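Local coordinates for protein phosphoribulokinase 1 (Rhodobacter sphaeroides, PDB 1A7J) that catalyses the ATP-dependent phosphorylation of D-ribulose 5-phosphate to D-ribulose 1,5-bisphosphate, a step of the Calvin cycle, at residues H5-S9 with F84-T90; I28-V34 with L276-D281; H69-E73 with V192-V196; R208-V212 with P224-S229; Y245-I250 with A271-I275. One frame throughout, in Å; residues are numbered along the deposited sequence.

Contact 1. Residues H5-S9 with F84-T90; sequences HPIIS and FREYGET
Residues 7-9 are extended and begin strand 7-11; H5 and P6 lead into it. Residues 84-90 lie towards the C-terminal end of helix 77-90. The short axes approach to 10.3 Å, with N-to-C directions at 145°. F84 comes first. The F84 ring (chi1 -88°) takes I7 CG2 over one face, 4.1 Å from its centroid, a CH-pi contact. S9 OG sits at the ring edge, 4.3 Å from F84 CE2, and bonds to G135 O. This is helix-on-sheet packing in a P-loop NTPase fold: strand 7-11 is central in the parallel strands and leads towards the predicted ATP site. Y87 (chi1 t) sets CD2 3.8 Å from I7 CG1. The Y87 ring face receives the edge of the H5 ring in a T-shaped pair, centroids 5.8 Å apart, planes at 84°. G88 CA is 5.0 Å from H5 CA, and G88 O accepts a weak hydrogen bond from H5 ND1 at 2.7 Å. T90 C lies over one face of the H5 ring, 3.9 Å from H5 NE2.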
# COMPACT_ATOMS: atom_id res chain seq x y z
N HIS A 5 11.06 17.48 -5.05
CA HIS A 5 10.80 16.89 -3.75
C HIS A 5 10.02 15.61 -3.98
O HIS A 5 8.86 15.52 -3.58
CB HIS A 5 9.94 17.83 -2.90
CG HIS A 5 10.67 19.03 -2.39
ND1 HIS A 5 10.52 20.28 -2.95
CD2 HIS A 5 11.49 19.19 -1.33
CE1 HIS A 5 11.22 21.15 -2.26
NE2 HIS A 5 11.82 20.52 -1.27
N PRO A 6 10.60 14.64 -4.70
CA PRO A 6 9.78 13.50 -5.13
C PRO A 6 9.08 12.73 -3.99
O PRO A 6 9.59 12.61 -2.87
CB PRO A 6 10.77 12.64 -5.91
CG PRO A 6 12.09 12.95 -5.30
CD PRO A 6 12.04 14.39 -4.91
N ILE A 7 7.81 12.41 -4.25
CA ILE A 7 7.05 11.53 -3.38
C ILE A 7 6.86 10.18 -4.09
O ILE A 7 6.44 10.15 -5.24
CB ILE A 7 5.68 12.12 -3.08
CG1 ILE A 7 5.79 13.62 -2.90
CG2 ILE A 7 5.15 11.56 -1.81
CD1 ILE A 7 4.45 14.31 -2.93
N ILE A 8 7.29 9.10 -3.44
CA ILE A 8 7.06 7.71 -3.86
C ILE A 8 5.88 7.11 -3.09
O ILE A 8 5.83 7.19 -1.87
CB ILE A 8 8.29 6.83 -3.58
CG1 ILE A 8 9.45 7.29 -4.46
CG2 ILE A 8 7.97 5.34 -3.83
CD1 ILE A 8 10.74 6.69 -4.07
N SER A 9 5.00 6.40 -3.80
CA SER A 9 3.71 6.01 -3.24
C SER A 9 3.36 4.57 -3.58
O SER A 9 3.05 4.26 -4.73
CB SER A 9 2.63 6.94 -3.78
OG SER A 9 1.36 6.66 -3.23
N PHE A 84 0.76 15.72 0.73
CA PHE A 84 1.46 15.40 -0.50
C PHE A 84 1.70 16.67 -1.30
O PHE A 84 2.80 16.87 -1.82
CB PHE A 84 0.63 14.43 -1.32
CG PHE A 84 0.87 12.99 -0.99
CD1 PHE A 84 1.51 12.63 0.19
CD2 PHE A 84 0.59 11.99 -1.92
CE1 PHE A 84 1.87 11.31 0.43
CE2 PHE A 84 0.94 10.68 -1.69
CZ PHE A 84 1.59 10.33 -0.52
N ARG A 85 0.70 17.55 -1.34
CA ARG A 85 0.80 18.92 -1.89
C ARG A 85 1.96 19.71 -1.25
O ARG A 85 2.75 20.35 -1.95
CB ARG A 85 -0.51 19.67 -1.63
CG ARG A 85 -1.03 20.52 -2.78
CD ARG A 85 -2.53 20.31 -2.98
NE ARG A 85 -3.34 21.43 -2.50
CZ ARG A 85 -4.16 21.38 -1.44
NH1 ARG A 85 -4.01 20.43 -0.52
NH2 ARG A 85 -5.02 22.37 -1.22
N GLU A 86 2.06 19.64 0.07
CA GLU A 86 3.02 20.41 0.84
C GLU A 86 4.45 19.90 0.70
O GLU A 86 5.39 20.68 0.64
CB GLU A 86 2.64 20.42 2.31
CG GLU A 86 2.91 21.72 3.01
CD GLU A 86 1.89 22.01 4.07
OE1 GLU A 86 0.82 22.59 3.72
OE2 GLU A 86 2.16 21.66 5.24
N TYR A 87 4.62 18.58 0.69
CA TYR A 87 5.94 18.02 0.46
C TYR A 87 6.50 18.48 -0.87
O TYR A 87 7.59 19.03 -0.93
CB TYR A 87 5.90 16.51 0.48
CG TYR A 87 7.28 15.94 0.60
CD1 TYR A 87 7.89 15.85 1.84
CD2 TYR A 87 8.03 15.62 -0.52
CE1 TYR A 87 9.20 15.45 1.96
CE2 TYR A 87 9.35 15.23 -0.41
CZ TYR A 87 9.93 15.14 0.84
OH TYR A 87 11.22 14.71 0.98
N GLY A 88 5.70 18.33 -1.92
CA GLY A 88 6.14 18.71 -3.25
C GLY A 88 6.81 20.06 -3.32
O GLY A 88 7.96 20.17 -3.75
N GLU A 89 6.19 21.05 -2.70
CA GLU A 89 6.56 22.44 -2.94
C GLU A 89 7.61 23.00 -1.98
O GLU A 89 8.50 23.74 -2.39
CB GLU A 89 5.29 23.30 -2.94
CG GLU A 89 4.50 23.21 -4.27
CD GLU A 89 2.99 23.46 -4.14
OE1 GLU A 89 2.51 23.73 -3.00
OE2 GLU A 89 2.28 23.39 -5.18
N THR A 90 7.61 22.50 -0.75
CA THR A 90 8.35 23.11 0.35
C THR A 90 9.14 22.07 1.16
O THR A 90 9.98 22.43 1.99
CB THR A 90 7.40 23.78 1.34
OG1 THR A 90 6.90 22.80 2.25
CG2 THR A 90 6.22 24.41 0.60

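Contact 2. Residues I28-V34 with L276-D281; sequences IFRREGV and LTPLID
Two helices pack obliquely here. Residues 28-32 are the C-terminal part of helix 21-32, and 276-281 belong to helix 268-284, which is kinked at P278 and L279. The short axes approach to 10.4 Å and cross at -62°. CA atoms pair I28 with T277 (6.2 Å), F29 with I280 (8.3 Å) and E32 with D281 (7.5 Å). I280 (m, t) is the main bump. It points at the first helix and enters a hollow formed by I28, F29 and V34: I280 CG2 is 3.8 Å from F29 CE1, at the ring edge, and 4.2 Å from V34 CG2, while I280 CD1 is 4.3 Å from I28 CG2. I28 (m, t) fills the return hollow beside T277 and L276, with I28 CG1 3.8 Å from T277 OG1 and I28 CD1 4.4 Å from L276 CB. T277 OG1 bonds to Q273 O. E32 (chi1 m, chi2 m) lies beside D281, with E32 OE1 2.8 Å from D281 OD2. G33 has positive phi (80°), and V34 follows, its CB directed toward 276-281. The contact joins the C-terminal helix to the helix after the predicted ATP-binding loop of this P-loop kinase fold.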
# COMPACT_ATOMS: atom_id res chain seq x y z
N ILE A 28 17.23 0.40 0.06
CA ILE A 28 17.64 1.15 -1.10
C ILE A 28 18.00 2.60 -0.75
O ILE A 28 19.03 3.10 -1.20
CB ILE A 28 16.54 1.11 -2.18
CG1 ILE A 28 16.32 -0.32 -2.64
CG2 ILE A 28 16.94 1.92 -3.39
CD1 ILE A 28 14.95 -0.51 -3.14
N PHE A 29 17.20 3.25 0.07
CA PHE A 29 17.52 4.60 0.53
C PHE A 29 18.82 4.60 1.34
O PHE A 29 19.49 5.62 1.45
CB PHE A 29 16.41 5.16 1.41
CG PHE A 29 15.06 5.13 0.77
CD1 PHE A 29 14.93 5.25 -0.60
CD2 PHE A 29 13.92 5.04 1.56
CE1 PHE A 29 13.67 5.28 -1.17
CE2 PHE A 29 12.68 5.06 1.01
CZ PHE A 29 12.54 5.18 -0.37
N ARG A 30 19.12 3.49 1.98
CA ARG A 30 20.36 3.35 2.74
C ARG A 30 21.51 3.07 1.77
O ARG A 30 22.58 3.68 1.85
CB ARG A 30 20.24 2.20 3.73
CG ARG A 30 21.51 1.90 4.49
CD ARG A 30 21.59 0.43 4.82
NE ARG A 30 22.73 -0.21 4.17
CZ ARG A 30 22.63 -1.11 3.19
NH1 ARG A 30 21.43 -1.57 2.84
NH2 ARG A 30 23.72 -1.56 2.59
N ARG A 31 21.23 2.20 0.80
CA ARG A 31 22.16 1.85 -0.26
C ARG A 31 22.52 3.06 -1.09
O ARG A 31 23.59 3.10 -1.67
CB ARG A 31 21.51 0.79 -1.15
CG ARG A 31 22.47 -0.11 -1.88
CD ARG A 31 21.95 -1.54 -1.87
NE ARG A 31 22.01 -2.12 -0.53
CZ ARG A 31 21.70 -3.38 -0.24
NH1 ARG A 31 21.11 -4.14 -1.15
NH2 ARG A 31 21.90 -3.85 0.98
N GLU A 32 21.61 4.03 -1.21
CA GLU A 32 21.81 5.15 -2.12
C GLU A 32 21.95 6.51 -1.43
O GLU A 32 22.12 7.52 -2.11
CB GLU A 32 20.70 5.20 -3.17
CG GLU A 32 20.25 3.84 -3.75
CD GLU A 32 21.30 3.14 -4.63
OE1 GLU A 32 21.77 3.75 -5.61
OE2 GLU A 32 21.57 1.94 -4.40
N GLY A 33 21.88 6.55 -0.11
CA GLY A 33 22.07 7.80 0.61
C GLY A 33 20.85 8.71 0.63
O GLY A 33 20.92 9.86 1.07
N VAL A 34 19.71 8.18 0.19
CA VAL A 34 18.44 8.90 0.16
C VAL A 34 17.89 9.09 1.57
O VAL A 34 17.41 8.13 2.19
CB VAL A 34 17.41 8.13 -0.70
CG1 VAL A 34 16.05 8.77 -0.63
CG2 VAL A 34 17.90 8.06 -2.14
N LEU A 276 13.76 -1.16 -8.72
CA LEU A 276 13.45 0.14 -8.13
C LEU A 276 14.69 0.96 -7.81
O LEU A 276 14.60 2.15 -7.50
CB LEU A 276 12.68 -0.06 -6.85
CG LEU A 276 11.16 -0.06 -6.75
CD1 LEU A 276 10.44 -0.10 -8.08
CD2 LEU A 276 10.80 -1.24 -5.89
N THR A 277 15.81 0.29 -7.65
CA THR A 277 17.01 0.99 -7.28
C THR A 277 17.33 2.17 -8.22
O THR A 277 17.40 3.30 -7.74
CB THR A 277 18.17 0.01 -7.17
OG1 THR A 277 18.00 -0.77 -5.98
CG2 THR A 277 19.49 0.74 -7.14
N PRO A 278 17.29 1.96 -9.57
CA PRO A 278 17.46 3.02 -10.57
C PRO A 278 16.34 4.05 -10.83
O PRO A 278 16.59 5.11 -11.43
CB PRO A 278 17.78 2.24 -11.85
CG PRO A 278 17.20 0.93 -11.64
CD PRO A 278 17.48 0.64 -10.19
N LEU A 279 15.10 3.72 -10.52
CA LEU A 279 14.08 4.73 -10.65
C LEU A 279 14.23 5.72 -9.49
O LEU A 279 14.17 6.93 -9.71
CB LEU A 279 12.69 4.11 -10.64
CG LEU A 279 12.44 2.84 -11.42
CD1 LEU A 279 10.96 2.67 -11.60
CD2 LEU A 279 13.13 2.89 -12.76
N ILE A 280 14.55 5.22 -8.30
CA ILE A 280 14.70 6.07 -7.12
C ILE A 280 15.98 6.87 -7.21
O ILE A 280 16.09 7.93 -6.61
CB ILE A 280 14.71 5.23 -5.83
CG1 ILE A 280 13.29 4.69 -5.59
CG2 ILE A 280 15.14 6.07 -4.63
CD1 ILE A 280 13.19 3.58 -4.59
N ASP A 281 16.91 6.40 -8.02
CA ASP A 281 18.10 7.17 -8.30
C ASP A 281 17.79 8.25 -9.32
O ASP A 281 17.94 9.43 -9.03
CB ASP A 281 19.24 6.28 -8.81
CG ASP A 281 19.93 5.51 -7.69
OD1 ASP A 281 20.02 6.04 -6.55
OD2 ASP A 281 20.40 4.39 -7.94

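Contact 3. Residues H69-E73 with V192-V196. With SO4 (sulfate ion), chain B.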
# COMPACT_ATOMS: atom_id res chain seq x y z
N HIS A 69 -12.83 0.32 6.38
CA HIS A 69 -11.54 1.01 6.28
C HIS A 69 -11.06 1.31 4.87
O HIS A 69 -10.02 1.92 4.69
CB HIS A 69 -10.47 0.18 6.98
CG HIS A 69 -10.28 0.53 8.42
ND1 HIS A 69 -10.27 -0.42 9.42
CD2 HIS A 69 -10.14 1.73 9.03
CE1 HIS A 69 -10.14 0.19 10.59
NE2 HIS A 69 -10.06 1.49 10.38
N PHE A 70 -11.75 0.74 3.89
CA PHE A 70 -11.47 0.95 2.49
C PHE A 70 -12.19 2.20 1.97
O PHE A 70 -11.69 2.86 1.05
CB PHE A 70 -11.93 -0.27 1.68
CG PHE A 70 -11.03 -1.48 1.81
CD1 PHE A 70 -9.68 -1.34 2.10
CD2 PHE A 70 -11.53 -2.75 1.54
CE1 PHE A 70 -8.83 -2.44 2.13
CE2 PHE A 70 -10.69 -3.87 1.56
CZ PHE A 70 -9.34 -3.71 1.85
N SER A 71 -13.38 2.49 2.49
CA SER A 71 -14.14 3.64 2.01
C SER A 71 -13.33 4.91 2.22
O SER A 71 -12.55 5.00 3.18
CB SER A 71 -15.47 3.76 2.75
OG SER A 71 -15.91 2.53 3.26
N TYR A 72 -13.53 5.91 1.35
CA TYR A 72 -12.92 7.24 1.50
C TYR A 72 -13.38 7.98 2.76
O TYR A 72 -12.66 8.82 3.30
CB TYR A 72 -13.26 8.12 0.30
CG TYR A 72 -12.94 7.54 -1.06
CD1 TYR A 72 -11.69 7.00 -1.32
CD2 TYR A 72 -13.83 7.66 -2.11
CE1 TYR A 72 -11.35 6.61 -2.61
CE2 TYR A 72 -13.49 7.27 -3.39
CZ TYR A 72 -12.25 6.74 -3.63
OH TYR A 72 -11.90 6.33 -4.91
N GLU A 73 -14.62 7.73 3.18
CA GLU A 73 -15.20 8.46 4.31
C GLU A 73 -14.49 8.08 5.58
O GLU A 73 -14.57 8.79 6.57
CB GLU A 73 -16.69 8.15 4.48
CG GLU A 73 -17.51 8.17 3.22
CD GLU A 73 -17.64 6.79 2.62
OE1 GLU A 73 -18.22 5.89 3.28
OE2 GLU A 73 -17.13 6.59 1.50
N VAL A 192 -14.22 -2.73 -4.26
CA VAL A 192 -14.37 -2.51 -5.69
C VAL A 192 -14.60 -1.04 -6.02
O VAL A 192 -14.27 -0.60 -7.12
CB VAL A 192 -15.50 -3.37 -6.31
CG1 VAL A 192 -15.77 -4.60 -5.47
CG2 VAL A 192 -16.75 -2.56 -6.46
N HIS A 193 -15.10 -0.25 -5.08
CA HIS A 193 -15.37 1.17 -5.35
C HIS A 193 -14.18 2.12 -5.13
O HIS A 193 -14.00 3.06 -5.91
CB HIS A 193 -16.59 1.67 -4.55
CG HIS A 193 -17.92 1.30 -5.14
ND1 HIS A 193 -18.91 0.66 -4.41
CD2 HIS A 193 -18.46 1.54 -6.36
CE1 HIS A 193 -19.99 0.53 -5.16
NE2 HIS A 193 -19.74 1.05 -6.34
N CYS A 194 -13.31 1.82 -4.17
CA CYS A 194 -12.20 2.71 -3.79
C CYS A 194 -10.81 2.13 -3.97
O CYS A 194 -9.85 2.89 -4.03
CB CYS A 194 -12.32 3.15 -2.34
SG CYS A 194 -13.96 3.50 -1.82
N ILE A 195 -10.66 0.81 -3.84
CA ILE A 195 -9.35 0.18 -4.00
C ILE A 195 -9.01 -0.23 -5.42
O ILE A 195 -8.11 0.35 -6.04
CB ILE A 195 -9.16 -1.02 -3.06
CG1 ILE A 195 -9.35 -0.57 -1.61
CG2 ILE A 195 -7.75 -1.57 -3.19
CD1 ILE A 195 -8.49 0.60 -1.19
N VAL A 196 -9.81 -1.12 -6.01
CA VAL A 196 -9.55 -1.57 -7.36
C VAL A 196 -9.11 -0.48 -8.36
O VAL A 196 -8.07 -0.64 -8.99
CB VAL A 196 -10.75 -2.35 -7.89
CG1 VAL A 196 -10.80 -2.32 -9.38
CG2 VAL A 196 -10.65 -3.75 -7.43
S SO4 B . -12.11 -3.44 8.50
O1 SO4 B . -13.11 -2.42 8.38
O2 SO4 B . -11.19 -3.35 7.39
O3 SO4 B . -11.40 -3.26 9.73
O4 SO4 B . -12.73 -4.72 8.50
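This contact lies beside the active site of the kinase. The F70 ring packs near R187, a residue of the catalytic site, and I195 is close to G12 of the predicted ATP-binding loop. Loop 69-73 meets the C-terminal part of helix 180-195, which widens to a pi-type turn at 192-195. S71 and C194 are the nearest CA pair, at 6.2 Å. C194 sits in the corner formed by the F70 carbonyl and the Y72 ring. C194 CB is 3.5 Å from F70 O, and C194 SG stands 3.9 Å from the Y72 centroid, 3° off the normal, a sulfur-aromatic contact. I195 CG1 lies over the F70 face, 4.1 Å from the centroid, a CH-pi contact. H69 ND1 donates to sulfate O3 at 3.1 Å, H69 N weakly to sulfate O1 at 3.4 Å, and the H69 ring stacks on H45. The sulfate probably comes from the crystallisation liquor. No hydrogen bond joins the two segments, so aromatic faces, sulfur and aliphatic carbon hold them together, while the polar F70 O is bonded to H134 NE2.

Contact 4. Residues R208-V212 with P224-S229; sequences RVPVV and PTADES
Two hydrogen bonds join these segments. V211 N donates to E228 O at 2.8 Å, with an angle of 157° at the hydrogen. R208 NE donates to S229 OG at 3.2 Å and 163°. S229 OG (chi1 p) in turn donates to A226 O at 3.0 Å. Within 224-229, the backbone turns back on itself: E228 N bonds to T225 O at 3.0 Å and S229 N to A226 O at 3.1 Å. E228 OE1 accepts from T225 N at 3.1 Å, with E228 chi1 m and chi2 t. Residues 208-210 are extended and end strand 204-210; S229 opens strand 229-235. P210 and S229 form an antiparallel non-hydrogen-bonded pair with diverging side chains, CA atoms 3.8 Å apart, and V209 O comes to 3.2 Å from S229 CA. P210 CA also makes a CA-H...O contact with E228 O at 3.6 Å. The packing lies further out. R208 has chi1 t, and R208 NH2 reaches 3.4 Å from A226 CB. P210 CB is 4.2 Å from P224 CB. V212 points at the other segment; V212 CG2 is 4.0 Å from P224 CG and V212 CG1 3.7 Å from E228 CB. L160 of helix 158-168 touches R208, P210 and P224. The consecutive strands 204-210 and 229-235 form a beta-hairpin with a long connection, where the mixed sheet changes from parallel to antiparallel.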
# COMPACT_ATOMS: atom_id res chain seq x y z
N ARG A 208 0.56 -10.36 -6.15
CA ARG A 208 0.93 -11.58 -5.47
C ARG A 208 -0.12 -12.64 -5.73
O ARG A 208 -1.26 -12.50 -5.33
CB ARG A 208 1.06 -11.30 -3.97
CG ARG A 208 1.55 -12.49 -3.17
CD ARG A 208 2.67 -12.11 -2.20
NE ARG A 208 3.84 -12.99 -2.34
CZ ARG A 208 5.07 -12.69 -1.91
NH1 ARG A 208 5.27 -11.67 -1.10
NH2 ARG A 208 6.09 -13.46 -2.25
N VAL A 209 0.27 -13.69 -6.43
CA VAL A 209 -0.66 -14.71 -6.91
C VAL A 209 -0.28 -16.07 -6.32
O VAL A 209 0.77 -16.60 -6.68
CB VAL A 209 -0.55 -14.86 -8.41
CG1 VAL A 209 -1.80 -15.44 -8.95
CG2 VAL A 209 -0.23 -13.56 -9.04
N PRO A 210 -1.16 -16.72 -5.53
CA PRO A 210 -0.72 -17.99 -4.97
C PRO A 210 -0.80 -19.08 -6.00
O PRO A 210 -1.81 -19.23 -6.68
CB PRO A 210 -1.71 -18.25 -3.85
CG PRO A 210 -2.20 -16.97 -3.50
CD PRO A 210 -2.34 -16.25 -4.81
N VAL A 211 0.17 -19.97 -5.98
CA VAL A 211 0.14 -21.09 -6.86
C VAL A 211 -0.20 -22.30 -6.01
O VAL A 211 0.17 -23.44 -6.30
CB VAL A 211 1.48 -21.17 -7.60
CG1 VAL A 211 2.48 -21.97 -6.83
CG2 VAL A 211 1.28 -21.72 -8.94
N VAL A 212 -0.97 -22.05 -4.95
CA VAL A 212 -1.70 -23.10 -4.27
C VAL A 212 -3.18 -22.80 -4.19
O VAL A 212 -3.61 -21.68 -4.49
CB VAL A 212 -1.18 -23.31 -2.87
CG1 VAL A 212 0.27 -23.63 -2.91
CG2 VAL A 212 -1.43 -22.07 -2.05
N PRO A 224 -0.75 -18.78 2.41
CA PRO A 224 0.25 -19.08 1.39
C PRO A 224 1.53 -18.28 1.54
O PRO A 224 1.53 -17.06 1.40
CB PRO A 224 -0.47 -18.72 0.11
CG PRO A 224 -1.91 -18.96 0.41
CD PRO A 224 -2.07 -18.50 1.82
N THR A 225 2.64 -18.97 1.81
CA THR A 225 3.94 -18.34 2.02
C THR A 225 4.46 -17.72 0.73
O THR A 225 3.93 -17.98 -0.32
CB THR A 225 4.99 -19.37 2.52
OG1 THR A 225 5.19 -20.38 1.52
CG2 THR A 225 4.52 -20.04 3.79
N ALA A 226 5.54 -16.97 0.80
CA ALA A 226 6.16 -16.48 -0.43
C ALA A 226 6.45 -17.61 -1.40
O ALA A 226 6.22 -17.49 -2.59
CB ALA A 226 7.44 -15.72 -0.12
N ASP A 227 6.91 -18.74 -0.89
CA ASP A 227 7.34 -19.80 -1.76
C ASP A 227 6.17 -20.36 -2.56
O ASP A 227 6.35 -20.81 -3.69
CB ASP A 227 8.01 -20.92 -0.98
CG ASP A 227 8.28 -22.13 -1.82
OD1 ASP A 227 9.16 -22.06 -2.69
OD2 ASP A 227 7.54 -23.13 -1.69
N GLU A 228 4.98 -20.30 -1.99
CA GLU A 228 3.81 -20.89 -2.61
C GLU A 228 3.06 -19.89 -3.46
O GLU A 228 1.91 -20.11 -3.79
CB GLU A 228 2.89 -21.47 -1.53
CG GLU A 228 3.56 -22.61 -0.73
CD GLU A 228 2.88 -22.93 0.57
OE1 GLU A 228 2.36 -22.01 1.20
OE2 GLU A 228 2.89 -24.09 1.00
N SER A 229 3.73 -18.83 -3.90
CA SER A 229 3.08 -17.85 -4.78
C SER A 229 4.05 -17.35 -5.85
O SER A 229 5.24 -17.64 -5.77
CB SER A 229 2.57 -16.68 -3.94
OG SER A 229 3.61 -16.10 -3.18

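Contact 5. Residues Y245-I250 with A271-I275; sequences YLTSMI and AMQLI
Both segments are helical. This is apolar helix-helix packing beside the antiparallel end of the mixed sheet. Residues 245-249 end helix 243-249, and I250 is the first to leave helical angles (phi -78°, psi 109°), though I250 N still bonds to L246 O at 2.8 Å. Residues 271-275 lie in the early part of helix 268-284, where I275 N bonds to A271 O at 2.8 Å. The short axes come within 11.0 Å, and their N-to-C directions differ by 144°, so the helices run roughly antiparallel. CA pairs are L246 with L274 (7.6 Å) and I250 with A271 (6.7 Å). I261 of strand 260-264 touches L246, V263 of that strand touches I250, and I233 of strand 229-235 touches A271 and I275. L274 (m, t) is the central side chain, with the largest covered area of the contact. It points at the shorter helix and meets Y245, L246, M249 and I250. L274 CB is 4.1 Å from L246 CD2, and L274 CD1 is 3.8 Å from I250 CG1. L246 (m, t) sends CD2 to 3.8 Å from I275 CG1. I250 (m, t) closes the buried end, with CD1 3.5 Å from A271 CB. On the exposed side Y245 (chi1 t) brings OH to 4.1 Å from L274 CD2. M249, m at all three chi angles, puts its CB 3.4 Å from L274 CD1.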
# COMPACT_ATOMS: atom_id res chain seq x y z
N TYR A 245 17.73 -8.53 -18.88
CA TYR A 245 18.62 -8.22 -17.79
C TYR A 245 17.95 -8.87 -16.64
O TYR A 245 18.44 -9.83 -16.08
CB TYR A 245 18.67 -6.73 -17.55
CG TYR A 245 19.36 -6.31 -16.27
CD1 TYR A 245 20.71 -6.54 -16.09
CD2 TYR A 245 18.65 -5.76 -15.21
CE1 TYR A 245 21.33 -6.23 -14.89
CE2 TYR A 245 19.27 -5.45 -14.01
CZ TYR A 245 20.60 -5.70 -13.86
OH TYR A 245 21.23 -5.40 -12.68
N LEU A 246 16.71 -8.47 -16.45
CA LEU A 246 15.91 -8.89 -15.33
C LEU A 246 15.71 -10.39 -15.22
O LEU A 246 16.00 -10.97 -14.19
CB LEU A 246 14.59 -8.17 -15.39
CG LEU A 246 14.74 -6.70 -15.03
CD1 LEU A 246 13.53 -5.95 -15.40
CD2 LEU A 246 14.98 -6.60 -13.57
N THR A 247 15.26 -11.04 -16.29
CA THR A 247 15.13 -12.49 -16.28
C THR A 247 16.48 -13.25 -16.11
O THR A 247 16.52 -14.38 -15.60
CB THR A 247 14.45 -12.98 -17.55
OG1 THR A 247 15.30 -12.73 -18.67
CG2 THR A 247 13.15 -12.28 -17.77
N SER A 248 17.59 -12.63 -16.49
CA SER A 248 18.91 -13.22 -16.24
C SER A 248 19.20 -13.14 -14.77
O SER A 248 19.77 -14.05 -14.19
CB SER A 248 19.99 -12.45 -16.99
OG SER A 248 20.52 -13.22 -18.05
N MET A 249 18.86 -12.01 -14.17
CA MET A 249 19.26 -11.77 -12.81
C MET A 249 18.33 -12.51 -11.86
O MET A 249 18.78 -13.36 -11.10
CB MET A 249 19.27 -10.27 -12.53
CG MET A 249 20.33 -9.51 -13.33
SD MET A 249 21.98 -9.66 -12.68
CE MET A 249 21.79 -8.90 -11.16
N ILE A 250 17.03 -12.31 -12.01
CA ILE A 250 16.10 -13.03 -11.18
C ILE A 250 15.93 -14.44 -11.67
O ILE A 250 15.36 -14.69 -12.72
CB ILE A 250 14.74 -12.37 -11.13
CG1 ILE A 250 14.90 -10.91 -10.69
CG2 ILE A 250 13.86 -13.14 -10.14
CD1 ILE A 250 13.71 -10.08 -10.99
N ALA A 271 13.73 -8.53 -6.87
CA ALA A 271 13.11 -7.88 -8.02
C ALA A 271 12.75 -6.41 -7.74
O ALA A 271 12.99 -5.53 -8.56
CB ALA A 271 11.90 -8.63 -8.42
N MET A 272 12.29 -6.13 -6.54
CA MET A 272 12.17 -4.73 -6.14
C MET A 272 13.51 -3.99 -6.11
O MET A 272 13.63 -2.93 -6.71
CB MET A 272 11.44 -4.63 -4.79
CG MET A 272 10.04 -5.14 -4.90
SD MET A 272 9.06 -4.83 -3.46
CE MET A 272 9.24 -3.17 -3.37
N GLN A 273 14.55 -4.57 -5.54
CA GLN A 273 15.85 -3.91 -5.60
C GLN A 273 16.33 -3.70 -7.01
O GLN A 273 16.53 -2.57 -7.40
CB GLN A 273 16.89 -4.70 -4.82
CG GLN A 273 16.83 -4.39 -3.36
CD GLN A 273 17.80 -5.21 -2.57
OE1 GLN A 273 18.99 -5.27 -2.92
NE2 GLN A 273 17.32 -5.86 -1.53
N LEU A 274 16.37 -4.76 -7.81
CA LEU A 274 16.86 -4.62 -9.17
C LEU A 274 16.03 -3.63 -9.94
O LEU A 274 16.51 -3.01 -10.88
CB LEU A 274 16.82 -5.92 -9.92
CG LEU A 274 17.72 -7.05 -9.47
CD1 LEU A 274 17.58 -8.17 -10.47
CD2 LEU A 274 19.14 -6.57 -9.38
N ILE A 275 14.74 -3.59 -9.68
CA ILE A 275 13.88 -2.78 -10.51
C ILE A 275 13.86 -1.35 -10.03
O ILE A 275 14.22 -0.46 -10.79
CB ILE A 275 12.45 -3.38 -10.59
CG1 ILE A 275 12.50 -4.62 -11.47
CG2 ILE A 275 11.43 -2.38 -11.14
CD1 ILE A 275 11.30 -5.39 -11.39

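In the fold
Starting at the N terminus, strand 7-11 opens contact 1, which closes at helix 77-90. Helix 21-32 opens contact 2 before that closure, so the two cross; they touch through I8 and I280. Contact 3 opens at 69-73, also inside contact 1, and closes at 192-196, so it crosses contact 1 too. Contact 4 joins successive strands over the connection 211-228, and contact 5 pairs two helices near the C terminus. Contacts 3, 4 and 5 follow in series within the long loop that contact 2 closes at 276-281. Contacts 2 and 5 share helix 268-284, which packs on helix 21-32 and on helix 243-249. Contacts 1 and 4 reach the same sheet on opposite sides of the chain's centre.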